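Local atomic coordinates of GH62 hydrolase (Scytalidium thermophilum, PDB entry 4PVA), a protein that probably removes L-arabinofuranosyl side groups from arabinoxylan, as an alpha-L-arabinofuranosidase of glycoside hydrolase family 62. Residues Leu241-Ala244 and His250-Phe253; Ala273-Trp276 and Ala280-Val283. One frame throughout, in Å; residues are numbered along the deposited sequence. Where two conformers were deposited one is given.

Contact 1 is buried, and its centre is about 12 Å from the centre of the chain, whereas contact 2 sits nearer the surface, partly buried, its centre about 19 Å from the same point. The first joins two neighbouring strands of one hairpin through regular backbone bonds, aromatic packing and a salt bridge beside a bound phosphate; the second ties a loop to the residues leading into strand 282-284 with a single asparagine amide and a little apolar packing. Their centres are about 11 Å apart and they touch: W276 N lies 2.8 Å from F253 O, a probable hydrogen bond, and the W276 indole packs on L241, so the loop of contact 2 lies against the hairpin of contact 1.

Contact 1: residues Leu241-Ala244 and His250-Phe253; sequences LVEA and HRYF. With PO4 (phosphate ion), chain F.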
# COMPACT_ATOMS: atom_id res chain seq x y z
N LEU A 241 -1.53 -6.59 -6.96
CA LEU A 241 -0.69 -5.56 -7.59
C LEU A 241 0.70 -5.63 -6.97
O LEU A 241 0.80 -5.77 -5.75
CB LEU A 241 -1.24 -4.18 -7.34
CG LEU A 241 -2.71 -3.97 -7.68
CD1 LEU A 241 -3.11 -2.54 -7.40
CD2 LEU A 241 -3.03 -4.35 -9.11
N VAL A 242 1.74 -5.55 -7.78
CA VAL A 242 3.12 -5.48 -7.27
C VAL A 242 3.87 -4.47 -8.10
O VAL A 242 3.74 -4.43 -9.31
CB VAL A 242 3.87 -6.86 -7.29
CG1 VAL A 242 5.29 -6.72 -6.74
CG2 VAL A 242 3.10 -7.93 -6.53
N GLU A 243 4.67 -3.64 -7.45
CA GLU A 243 5.48 -2.67 -8.16
C GLU A 243 6.70 -3.32 -8.79
O GLU A 243 7.36 -4.15 -8.17
CB GLU A 243 5.88 -1.53 -7.20
CG GLU A 243 6.56 -0.35 -7.83
CD GLU A 243 6.75 0.81 -6.88
OE1 GLU A 243 6.02 0.86 -5.85
OE2 GLU A 243 7.59 1.69 -7.23
N ALA A 244 6.98 -2.87 -9.99
CA ALA A 244 8.15 -3.23 -10.74
C ALA A 244 8.92 -1.98 -11.16
O ALA A 244 8.37 -0.89 -11.26
CB ALA A 244 7.79 -4.08 -11.96
N HIS A 250 11.75 3.56 -14.35
CA HIS A 250 10.35 3.99 -14.20
C HIS A 250 9.56 2.91 -13.43
O HIS A 250 9.59 1.76 -13.76
CB HIS A 250 9.70 4.25 -15.53
CG HIS A 250 10.39 5.30 -16.32
ND1 HIS A 250 10.23 5.45 -17.67
CD2 HIS A 250 11.22 6.29 -15.93
CE1 HIS A 250 10.94 6.48 -18.09
NE2 HIS A 250 11.60 6.97 -17.05
N ARG A 251 8.87 3.37 -12.39
CA ARG A 251 8.06 2.45 -11.56
C ARG A 251 6.70 2.25 -12.18
O ARG A 251 6.06 3.21 -12.67
CB ARG A 251 7.86 3.03 -10.17
CG ARG A 251 9.12 3.48 -9.46
CD ARG A 251 10.11 2.36 -9.26
NE ARG A 251 11.24 2.83 -8.48
CZ ARG A 251 11.24 3.05 -7.17
NH1 ARG A 251 10.19 2.73 -6.42
NH2 ARG A 251 12.33 3.54 -6.60
N TYR A 252 6.22 1.01 -12.18
CA TYR A 252 4.88 0.70 -12.65
C TYR A 252 4.34 -0.46 -11.85
O TYR A 252 5.10 -1.15 -11.16
CB TYR A 252 4.89 0.37 -14.14
CG TYR A 252 5.65 -0.87 -14.55
CD1 TYR A 252 7.02 -0.81 -14.76
CD2 TYR A 252 4.99 -2.07 -14.79
CE1 TYR A 252 7.73 -1.95 -15.16
CE2 TYR A 252 5.70 -3.19 -15.20
CZ TYR A 252 7.04 -3.10 -15.39
OH TYR A 252 7.70 -4.25 -15.81
N PHE A 253 3.04 -0.71 -11.94
CA PHE A 253 2.41 -1.83 -11.26
C PHE A 253 2.03 -2.93 -12.23
O PHE A 253 1.39 -2.67 -13.25
CB PHE A 253 1.17 -1.37 -10.48
CG PHE A 253 1.55 -0.79 -9.15
CD1 PHE A 253 1.91 0.56 -9.01
CD2 PHE A 253 1.65 -1.61 -8.05
CE1 PHE A 253 2.35 1.03 -7.77
CE2 PHE A 253 2.08 -1.12 -6.82
CZ PHE A 253 2.46 0.19 -6.69
P PO4 F . 9.73 3.18 -2.02
O1 PO4 F . 9.45 2.99 -3.53
O2 PO4 F . 10.23 1.83 -1.45
O3 PO4 F . 10.88 4.16 -1.91
O4 PO4 F . 8.52 3.63 -1.36
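E243 and R251 meet in a salt bridge that also faces an anion: R251 NH1 gives a hydrogen bond to E243 OE2 at 2.9 Å and another to phosphate O1 at 3.0 Å. OE2 lies almost in the guanidinium plane, yet the arginine meets the carboxylate from above its plane, 38° out of it. E243 reaches this point because CG is anti to the backbone N (chi1 -172°) and the chain is extended beyond it. S294 OG also bonds OE2 and H295 N bonds OE1, so both carboxylate oxygens are gripped. The phosphate, probably from the crystallisation liquor, is further held by K46, H295, Q320 and Y330. Strands 238-245 and 251-258 form an antiparallel beta hairpin within a five-bladed beta-propeller, the fold known for GH62 enzymes. E243 and F253 are a non-hydrogen-bonded pair, and E243 CB sits over one face of the phenylalanine ring, 4.1 Å from its centroid. L241 CB approaches the same ring obliquely, 3.9 Å from F253 CD2. The next pair, A244 and Y252, is hydrogen-bonded, with A244 N to Y252 O at 2.8 Å and Y252 N to A244 O at 3.0 Å. On the sheet face carrying A244 and Y252, the alanine methyl CB makes a CH-pi contact over the tyrosine ring, 3.9 Å from its centroid.

Contact 2: residues Ala273-Trp276 and Ala280-Val283; sequences ANPW and ANVV
The two segments run without a regular bridge between them, their nearest alpha carbons being A273 CA and A280 CA, 5.8 Å apart. N281 carries the contact: its ND2 donates to W276 O at 3.2 Å with an angle of 162° at the hydrogen, and the donor stands well above the carbonyl plane, 68° out of it. ND2 has its stronger partner in W24 O, while N281 OD1 accepts from G278 N in the residues between the segments. With CG set between the backbone N and the carbonyl carbon (chi1 67°), the amide is turned toward the loop, where P275 comes from the opposite direction and lays its CG 3.6 Å from N281 OD1. With an alanine here, W24 O and G278 N would probably lose their partner in this side chain and W276 O would be left to W26 NE1, giving the loop more freedom to move. A280 CB packs 3.9 Å from P275 CD and 3.5 Å from A273 O. The W276 indole packs among W24, W26 and F317. This loop leads to strand 282-284, which lies parallel to strand 26-28; that strand pairs with strand 336-341, so one sheet joins both chain ends, as in the closing blade of a beta-propeller.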
# COMPACT_ATOMS: atom_id res chain seq x y z
N ALA A 273 4.83 -2.35 -21.02
CA ALA A 273 4.03 -1.82 -22.12
C ALA A 273 2.55 -1.88 -21.86
O ALA A 273 1.80 -1.07 -22.41
CB ALA A 273 4.37 -2.56 -23.41
N ASN A 274 2.13 -2.84 -21.03
CA ASN A 274 0.70 -2.97 -20.67
C ASN A 274 0.61 -3.36 -19.21
O ASN A 274 0.42 -4.52 -18.82
CB ASN A 274 -0.11 -3.93 -21.54
CG ASN A 274 -1.59 -3.82 -21.26
OD1 ASN A 274 -2.14 -2.71 -21.27
ND2 ASN A 274 -2.24 -4.95 -21.03
N PRO A 275 0.78 -2.33 -18.38
CA PRO A 275 0.81 -2.52 -16.94
C PRO A 275 -0.59 -2.37 -16.38
O PRO A 275 -1.52 -1.94 -17.06
CB PRO A 275 1.66 -1.32 -16.50
CG PRO A 275 1.21 -0.21 -17.42
CD PRO A 275 1.05 -0.92 -18.76
N TRP A 276 -0.74 -2.66 -15.10
CA TRP A 276 -1.97 -2.27 -14.39
C TRP A 276 -2.03 -0.74 -14.35
O TRP A 276 -3.06 -0.17 -14.74
CB TRP A 276 -2.05 -2.89 -13.01
CG TRP A 276 -3.36 -2.70 -12.36
CD1 TRP A 276 -4.49 -3.40 -12.58
CD2 TRP A 276 -3.70 -1.68 -11.38
NE1 TRP A 276 -5.52 -2.93 -11.77
CE2 TRP A 276 -5.05 -1.88 -11.04
CE3 TRP A 276 -3.00 -0.64 -10.76
CZ2 TRP A 276 -5.70 -1.05 -10.10
CZ3 TRP A 276 -3.66 0.13 -9.84
CH2 TRP A 276 -4.98 -0.07 -9.56
N ALA A 280 2.81 3.94 -19.44
CA ALA A 280 2.21 3.51 -20.70
C ALA A 280 0.71 3.75 -20.78
O ALA A 280 0.20 3.93 -21.89
CB ALA A 280 2.50 2.04 -20.93
N ASN A 281 -0.01 3.72 -19.66
CA ASN A 281 -1.47 3.78 -19.72
C ASN A 281 -2.08 4.83 -18.81
O ASN A 281 -3.28 4.82 -18.59
CB ASN A 281 -2.11 2.41 -19.45
CG ASN A 281 -1.91 1.94 -18.02
OD1 ASN A 281 -1.12 2.48 -17.25
ND2 ASN A 281 -2.63 0.91 -17.67
N VAL A 282 -1.27 5.79 -18.41
CA VAL A 282 -1.73 6.92 -17.61
C VAL A 282 -1.58 8.14 -18.45
O VAL A 282 -0.52 8.43 -18.95
CB VAL A 282 -0.92 7.04 -16.31
CG1 VAL A 282 -1.23 8.34 -15.57
CG2 VAL A 282 -1.14 5.87 -15.38
N VAL A 283 -2.69 8.88 -18.60
CA VAL A 283 -2.69 10.14 -19.34
C VAL A 283 -2.66 11.27 -18.34
O VAL A 283 -3.53 11.38 -17.46
CB VAL A 283 -3.94 10.26 -20.23
CG1 VAL A 283 -3.95 11.62 -20.93
CG2 VAL A 283 -3.97 9.16 -21.27